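Local atomic coordinates of DNA replication and repair protein RecF (Caldanaerobacter subterraneus subsp. tengcongensis, PDB entry 5Z69), a protein that probably binds ATP and single-stranded DNA, acting as an ATP-switched recombination mediator of the RecFOR pathway in DNA repair and replication. Residues P317-D322 with E341-F346. Residues are numbered along the deposited sequence; the frame is centred on the assembly and turned at random.
Sequences PVLLLD and EGFQSF. With AGS (phosphothiophosphoric acid-adenylate ester), chain C.
L319 pairs with S345 and L320 with F346 in parallel register, in the central sheet of the ABC-type ATPase fold, strand 318-321 being the one whose hydrophobic run ends in an aspartate, as in a Walker B motif. Three backbone hydrogen bonds join the two: L319 N to Q344 O, F346 N to L319 O and, at 2.7 Å, L321 N to F346 O. L319 O also receives a CH...O contact from S345 CA. Ahead of L319, a water bridges the two segments, donating to P317 O and accepting from Q344 N.

On the sheet face of L319, the F343 ring carries the packing. L319 CD2 sits over one ring face, 3.6 Å from the centroid and 20° off the normal, a CH-pi contact, while CD1 touches F343 CD1 at 3.4 Å. P317 O meets the same ring at its edge, in plane, and helix 291-313 adds L306 and E310. An alanine at F343 would probably leave L319 CD1 and CD2 without their aromatic partner and open a gap against L306 and E310 of that helix.

The other face holds L320, V318 and F346. L320 CD2 lies 3.6 Å from F346 CD2; V318 CG1, anti to its backbone N (chi1 169°), reaches the ring edge in plane at F346 CE2. Q344 runs alongside V318, its amide hydrogen-bonded to L10 N and C29 O.

Beyond the pairing, D322 OD1 is hydrogen-bonded to T348 OG1 and enters the nucleotide pocket, 3.1 Å from the thiophosphate sulfur S1G of AGS.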
loop_
_atom_site.group_PDB
_atom_site.type_symbol
_atom_site.label_atom_id
_atom_site.label_comp_id
_atom_site.label_asym_id
_atom_site.label_seq_id
_atom_site.Cartn_x
_atom_site.Cartn_y
_atom_site.Cartn_z
ATOM N N PRO A 317 31.629 11.924 0.497
ATOM C CA PRO A 317 31.318 12.227 -0.906
ATOM C C PRO A 317 31.440 13.689 -1.249
ATOM O O PRO A 317 31.541 14.541 -0.359
ATOM C CB PRO A 317 29.859 11.797 -1.039
ATOM C CG PRO A 317 29.303 12.015 0.323
ATOM C CD PRO A 317 30.405 11.608 1.265
ATOM N N VAL A 318 31.430 13.969 -2.547
ATOM C CA VAL A 318 31.342 15.325 -3.039
ATOM C C VAL A 318 29.871 15.731 -3.067
ATOM O O VAL A 318 29.016 14.921 -3.392
ATOM C CB VAL A 318 31.975 15.451 -4.445
ATOM C CG1 VAL A 318 31.619 16.792 -5.039
ATOM C CG2 VAL A 318 33.529 15.249 -4.354
ATOM N N LEU A 319 29.576 16.983 -2.746
ATOM C CA LEU A 319 28.193 17.433 -2.695
ATOM C C LEU A 319 27.863 18.293 -3.923
ATOM O O LEU A 319 28.601 19.225 -4.256
ATOM C CB LEU A 319 27.940 18.192 -1.370
ATOM C CG LEU A 319 27.557 17.360 -0.138
ATOM C CD1 LEU A 319 28.210 16.004 -0.090
ATOM C CD2 LEU A 319 27.810 18.119 1.159
ATOM N N LEU A 320 26.763 17.971 -4.604
ATOM C CA LEU A 320 26.274 18.763 -5.727
ATOM C C LEU A 320 24.923 19.446 -5.410
ATOM O O LEU A 320 23.916 18.765 -5.130
ATOM C CB LEU A 320 26.154 17.866 -6.970
ATOM C CG LEU A 320 27.435 17.063 -7.288
ATOM C CD1 LEU A 320 27.139 16.153 -8.448
ATOM C CD2 LEU A 320 28.572 17.988 -7.575
ATOM N N LEU A 321 24.915 20.776 -5.440
ATOM C CA LEU A 321 23.723 21.531 -5.050
ATOM C C LEU A 321 23.205 22.314 -6.243
ATOM O O LEU A 321 23.758 23.356 -6.607
ATOM C CB LEU A 321 24.035 22.472 -3.883
ATOM C CG LEU A 321 24.005 21.837 -2.488
ATOM C CD1 LEU A 321 25.109 20.801 -2.356
ATOM C CD2 LEU A 321 24.143 22.885 -1.386
ATOM N N ASP A 322 22.165 21.789 -6.878
ATOM C CA ASP A 322 21.683 22.399 -8.110
ATOM C C ASP A 322 20.479 23.268 -7.853
ATOM O O ASP A 322 19.408 22.755 -7.594
ATOM C CB ASP A 322 21.329 21.337 -9.145
ATOM C CG ASP A 322 21.116 21.926 -10.533
ATOM O OD1 ASP A 322 21.601 23.046 -10.792
ATOM O OD2 ASP A 322 20.479 21.265 -11.371
ATOM N N GLU A 341 30.732 22.107 5.506
ATOM C CA GLU A 341 32.077 22.452 5.952
ATOM C C GLU A 341 33.184 21.556 5.430
ATOM O O GLU A 341 34.015 21.998 4.632
ATOM C CB GLU A 341 32.135 22.475 7.478
ATOM C CG GLU A 341 32.141 23.878 8.051
ATOM C CD GLU A 341 32.437 23.910 9.546
ATOM O OE1 GLU A 341 33.045 24.902 10.002
ATOM O OE2 GLU A 341 32.062 22.953 10.262
ATOM N N GLY A 342 33.220 20.305 5.862
ATOM C CA GLY A 342 34.345 19.467 5.463
ATOM C C GLY A 342 34.208 18.783 4.098
ATOM O O GLY A 342 34.967 17.865 3.788
ATOM N N PHE A 343 33.243 19.211 3.290
ATOM C CA PHE A 343 33.031 18.628 1.945
ATOM C C PHE A 343 33.590 19.495 0.820
ATOM O O PHE A 343 33.626 20.719 0.928
ATOM C CB PHE A 343 31.528 18.423 1.650
ATOM C CG PHE A 343 30.822 17.515 2.608
ATOM C CD1 PHE A 343 30.604 16.180 2.288
ATOM C CD2 PHE A 343 30.327 18.010 3.818
ATOM C CE1 PHE A 343 29.942 15.349 3.155
ATOM C CE2 PHE A 343 29.661 17.191 4.693
ATOM C CZ PHE A 343 29.461 15.853 4.375
ATOM N N GLN A 344 33.981 18.879 -0.292
ATOM C CA GLN A 344 34.011 19.651 -1.526
ATOM C C GLN A 344 32.555 19.745 -2.003
ATOM O O GLN A 344 31.847 18.743 -2.015
ATOM C CB GLN A 344 34.892 19.010 -2.604
ATOM C CG GLN A 344 34.979 19.851 -3.872
ATOM C CD GLN A 344 35.704 19.141 -5.011
ATOM O OE1 GLN A 344 35.473 17.955 -5.263
ATOM N NE2 GLN A 344 36.568 19.867 -5.706
ATOM N N SER A 345 32.095 20.944 -2.355
ATOM C CA SER A 345 30.737 21.090 -2.877
ATOM C C SER A 345 30.723 21.901 -4.159
ATOM O O SER A 345 31.619 22.693 -4.416
ATOM C CB SER A 345 29.799 21.748 -1.832
ATOM O OG SER A 345 30.318 23.006 -1.419
ATOM N N PHE A 346 29.695 21.667 -4.967
ATOM C CA PHE A 346 29.479 22.406 -6.191
ATOM C C PHE A 346 28.106 23.012 -6.074
ATOM O O PHE A 346 27.116 22.294 -5.974
ATOM C CB PHE A 346 29.615 21.490 -7.425
ATOM C CG PHE A 346 31.029 21.013 -7.656
ATOM C CD1 PHE A 346 31.866 21.686 -8.538
ATOM C CD2 PHE A 346 31.525 19.908 -6.965
ATOM C CE1 PHE A 346 33.188 21.262 -8.726
ATOM C CE2 PHE A 346 32.851 19.483 -7.134
ATOM C CZ PHE A 346 33.684 20.165 -8.016
HETATM P PG AGS C . 19.943 25.347 -13.991
HETATM S S1G AGS C . 20.960 25.667 -12.353
HETATM O O2G AGS C . 18.910 26.508 -14.190
HETATM O O3G AGS C . 19.150 24.021 -13.773
HETATM P PB AGS C . 21.001 26.300 -16.434
HETATM O O1B AGS C . 22.332 26.970 -16.506
HETATM O O2B AGS C . 19.865 27.317 -16.223
HETATM O O3B AGS C . 20.917 25.224 -15.235
HETATM P PA AGS C . 21.372 24.278 -18.356
HETATM O O1A AGS C . 22.712 24.082 -17.634
HETATM O O2A AGS C . 20.337 23.203 -18.234
HETATM O O3A AGS C . 20.706 25.639 -17.852
HETATM O "O5'" AGS C . 21.624 24.582 -19.857
HETATM C "C5'" AGS C . 20.845 23.938 -20.826
HETATM C "C4'" AGS C . 21.038 24.760 -22.062
HETATM O "O4'" AGS C . 21.832 24.008 -23.007
HETATM C "C3'" AGS C . 19.738 25.113 -22.777
HETATM O "O3'" AGS C . 19.833 26.400 -23.379
HETATM C "C2'" AGS C . 19.582 23.958 -23.770
HETATM O "O2'" AGS C . 18.861 24.338 -24.938
HETATM C "C1'" AGS C . 21.041 23.641 -24.121
HETATM N N9 AGS C . 21.281 22.240 -24.423
HETATM C C8 AGS C . 20.710 21.141 -23.826
HETATM N N7 AGS C . 21.100 19.998 -24.331
HETATM C C5 AGS C . 21.991 20.360 -25.327
HETATM C C6 AGS C . 22.755 19.613 -26.244
HETATM N N6 AGS C . 22.750 18.277 -26.289
HETATM N N1 AGS C . 23.527 20.288 -27.124
HETATM C C2 AGS C . 23.537 21.624 -27.076
HETATM N N3 AGS C . 22.862 22.438 -26.261
HETATM C C4 AGS C . 22.107 21.737 -25.405
HETATM O O HOH W 1 34.009 15.923 -0.257
#